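Local coordinates for protein putative metal-dependent isothiocyanate hydrolase SaxA (Pectobacterium carotovorum, PDB 6BRM) that probably hydrolyses isothiocyanates, using a two-zinc centre held in a metallo-beta-lactamase-type fold, at residues H221-N226 with L230-L235. Sequence-based numbering, arbitrary orientation.
Sequences HMESIN and LTRAEL. With ZN (zinc ion), chain M.
The carboxylate of Glu223 meets Arg232 twice, at its backbone N and along its side chain. Glu223 OE2 accepts a hydrogen bond from the backbone N of Arg232 (3.2 Å), which reaches it from above the carboxylate plane, 71° out. Glu223 OE1 lies 3.3 Å from Arg232 NE in a salt bridge of charges alone, since the oxygen sits well off the guanidinium plane and no N-H aims at it. The negative charge thus lies beside the first turn, where it would probably be favoured by the helix dipole. Arg232 bends at chi2 and chi3 as it passes Glu223, and its NH1 goes on to a salt bridge with Asp253. Next to this polar grip, Met222 is extended beyond CG (chi2 -171°, chi3 171°), which carries its CE to 3.7 Å from Leu235 CD2; the two side chains cross at about a right angle. Met222 CG packs 3.7 Å from Arg232 NH2, and Ile250 also touches the methionine side chain. One residue before Met222, His221 takes no part in the packing and binds zinc through NE2 (2.2 Å), alongside Asp71, His72, Asp164 and two waters. The contact joins the loop that follows strand 216-220, which begins with the zinc ligand His221, to the first turn of helix 232-241.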
loop_
_atom_site.group_PDB
_atom_site.type_symbol
_atom_site.label_atom_id
_atom_site.label_comp_id
_atom_site.label_asym_id
_atom_site.label_seq_id
_atom_site.Cartn_x
_atom_site.Cartn_y
_atom_site.Cartn_z
ATOM N N HIS B 221 4.705 13.253 -16.914
ATOM C CA HIS B 221 5.332 11.954 -17.204
ATOM C C HIS B 221 4.843 11.362 -18.543
ATOM O O HIS B 221 4.554 10.167 -18.624
ATOM C CB HIS B 221 5.104 10.979 -16.025
ATOM C CG HIS B 221 6.083 9.844 -15.952
ATOM N ND1 HIS B 221 6.302 8.973 -16.996
ATOM C CD2 HIS B 221 6.869 9.412 -14.935
ATOM C CE1 HIS B 221 7.201 8.073 -16.636
ATOM N NE2 HIS B 221 7.555 8.310 -15.384
ATOM N N MET B 222 4.762 12.193 -19.587
ATOM C CA MET B 222 4.390 11.715 -20.936
ATOM C C MET B 222 5.035 12.504 -22.085
ATOM O O MET B 222 5.407 13.665 -21.918
ATOM C CB MET B 222 2.865 11.678 -21.095
ATOM C CG MET B 222 2.143 12.982 -20.815
ATOM S SD MET B 222 0.349 12.759 -20.778
ATOM C CE MET B 222 -0.149 14.362 -20.162
ATOM N N GLU B 223 5.156 11.846 -23.244
ATOM C CA GLU B 223 5.817 12.386 -24.453
ATOM C C GLU B 223 7.285 12.747 -24.203
ATOM O O GLU B 223 7.733 13.861 -24.500
ATOM C CB GLU B 223 5.049 13.583 -25.026
ATOM C CG GLU B 223 3.593 13.286 -25.344
ATOM C CD GLU B 223 2.919 14.407 -26.112
ATOM O OE1 GLU B 223 3.281 15.586 -25.916
ATOM O OE2 GLU B 223 2.012 14.110 -26.909
ATOM N N SER B 224 8.016 11.781 -23.651
ATOM C CA SER B 224 9.414 11.967 -23.235
ATOM C C SER B 224 10.234 10.687 -23.366
ATOM O O SER B 224 11.375 10.736 -23.827
ATOM C CB SER B 224 9.480 12.461 -21.795
ATOM O OG SER B 224 8.701 13.628 -21.613
ATOM N N ILE B 225 9.679 9.562 -22.915
ATOM C CA ILE B 225 10.222 8.237 -23.228
ATOM C C ILE B 225 9.167 7.452 -24.011
ATOM O O ILE B 225 7.974 7.546 -23.713
ATOM C CB ILE B 225 10.713 7.479 -21.964
ATOM C CG1 ILE B 225 9.552 7.035 -21.062
ATOM C CG2 ILE B 225 11.696 8.347 -21.181
ATOM C CD1 ILE B 225 9.995 6.412 -19.753
ATOM N N ASN B 226 9.612 6.686 -25.009
ATOM C CA ASN B 226 8.700 5.992 -25.939
ATOM C C ASN B 226 7.752 4.956 -25.311
ATOM O O ASN B 226 6.715 4.635 -25.897
ATOM C CB ASN B 226 9.483 5.351 -27.106
ATOM C CG ASN B 226 10.378 4.196 -26.671
ATOM O OD1 ASN B 226 10.821 4.124 -25.525
ATOM N ND2 ASN B 226 10.663 3.293 -27.604
ATOM N N LEU B 230 0.522 7.157 -23.599
ATOM C CA LEU B 230 -0.540 8.173 -23.561
ATOM C C LEU B 230 -0.029 9.464 -24.205
ATOM O O LEU B 230 1.081 9.907 -23.909
ATOM C CB LEU B 230 -0.981 8.433 -22.112
ATOM C CG LEU B 230 -2.458 8.740 -21.836
ATOM C CD1 LEU B 230 -2.652 9.077 -20.363
ATOM C CD2 LEU B 230 -2.986 9.867 -22.707
ATOM N N THR B 231 -0.841 10.057 -25.078
ATOM C CA THR B 231 -0.506 11.301 -25.777
ATOM C C THR B 231 -1.258 12.488 -25.158
ATOM O O THR B 231 -2.395 12.337 -24.714
ATOM C CB THR B 231 -0.871 11.187 -27.277
ATOM O OG1 THR B 231 -0.479 9.900 -27.770
ATOM C CG2 THR B 231 -0.177 12.260 -28.111
ATOM N N ARG B 232 -0.602 13.652 -25.121
ATOM C CA ARG B 232 -1.230 14.951 -24.767
ATOM C C ARG B 232 -2.630 15.107 -25.362
ATOM O O ARG B 232 -3.591 15.400 -24.645
ATOM C CB ARG B 232 -0.362 16.135 -25.251
ATOM C CG ARG B 232 0.191 17.065 -24.172
ATOM C CD ARG B 232 1.287 16.450 -23.309
ATOM N NE ARG B 232 2.471 17.317 -23.204
ATOM C CZ ARG B 232 3.386 17.286 -22.227
ATOM N NH1 ARG B 232 4.412 18.136 -22.265
ATOM N NH2 ARG B 232 3.295 16.432 -21.207
ATOM N N ALA B 233 -2.717 14.910 -26.678
ATOM C CA ALA B 233 -3.967 15.040 -27.434
ATOM C C ALA B 233 -5.056 14.057 -26.998
ATOM O O ALA B 233 -6.232 14.418 -26.977
ATOM C CB ALA B 233 -3.692 14.886 -28.926
ATOM N N GLU B 234 -4.666 12.829 -26.656
ATOM C CA GLU B 234 -5.615 11.809 -26.198
ATOM C C GLU B 234 -6.227 12.152 -24.835
ATOM O O GLU B 234 -7.426 11.957 -24.636
ATOM C CB GLU B 234 -4.956 10.424 -26.129
ATOM C CG GLU B 234 -5.963 9.275 -26.083
ATOM C CD GLU B 234 -5.385 7.950 -25.605
ATOM O OE1 GLU B 234 -4.145 7.787 -25.574
ATOM O OE2 GLU B 234 -6.191 7.056 -25.260
ATOM N N LEU B 235 -5.403 12.639 -23.905
ATOM C CA LEU B 235 -5.867 12.992 -22.555
ATOM C C LEU B 235 -6.794 14.208 -22.555
ATOM O O LEU B 235 -7.755 14.251 -21.783
ATOM C CB LEU B 235 -4.683 13.249 -21.613
ATOM C CG LEU B 235 -5.006 13.454 -20.124
ATOM C CD1 LEU B 235 -5.554 12.180 -19.497
ATOM C CD2 LEU B 235 -3.779 13.936 -19.366
HETATM ZN ZN ZN M . 8.869 6.771 -14.480
HETATM O O HOH W 1 10.332 5.138 -14.235
HETATM O O HOH W 2 7.798 5.237 -15.638
#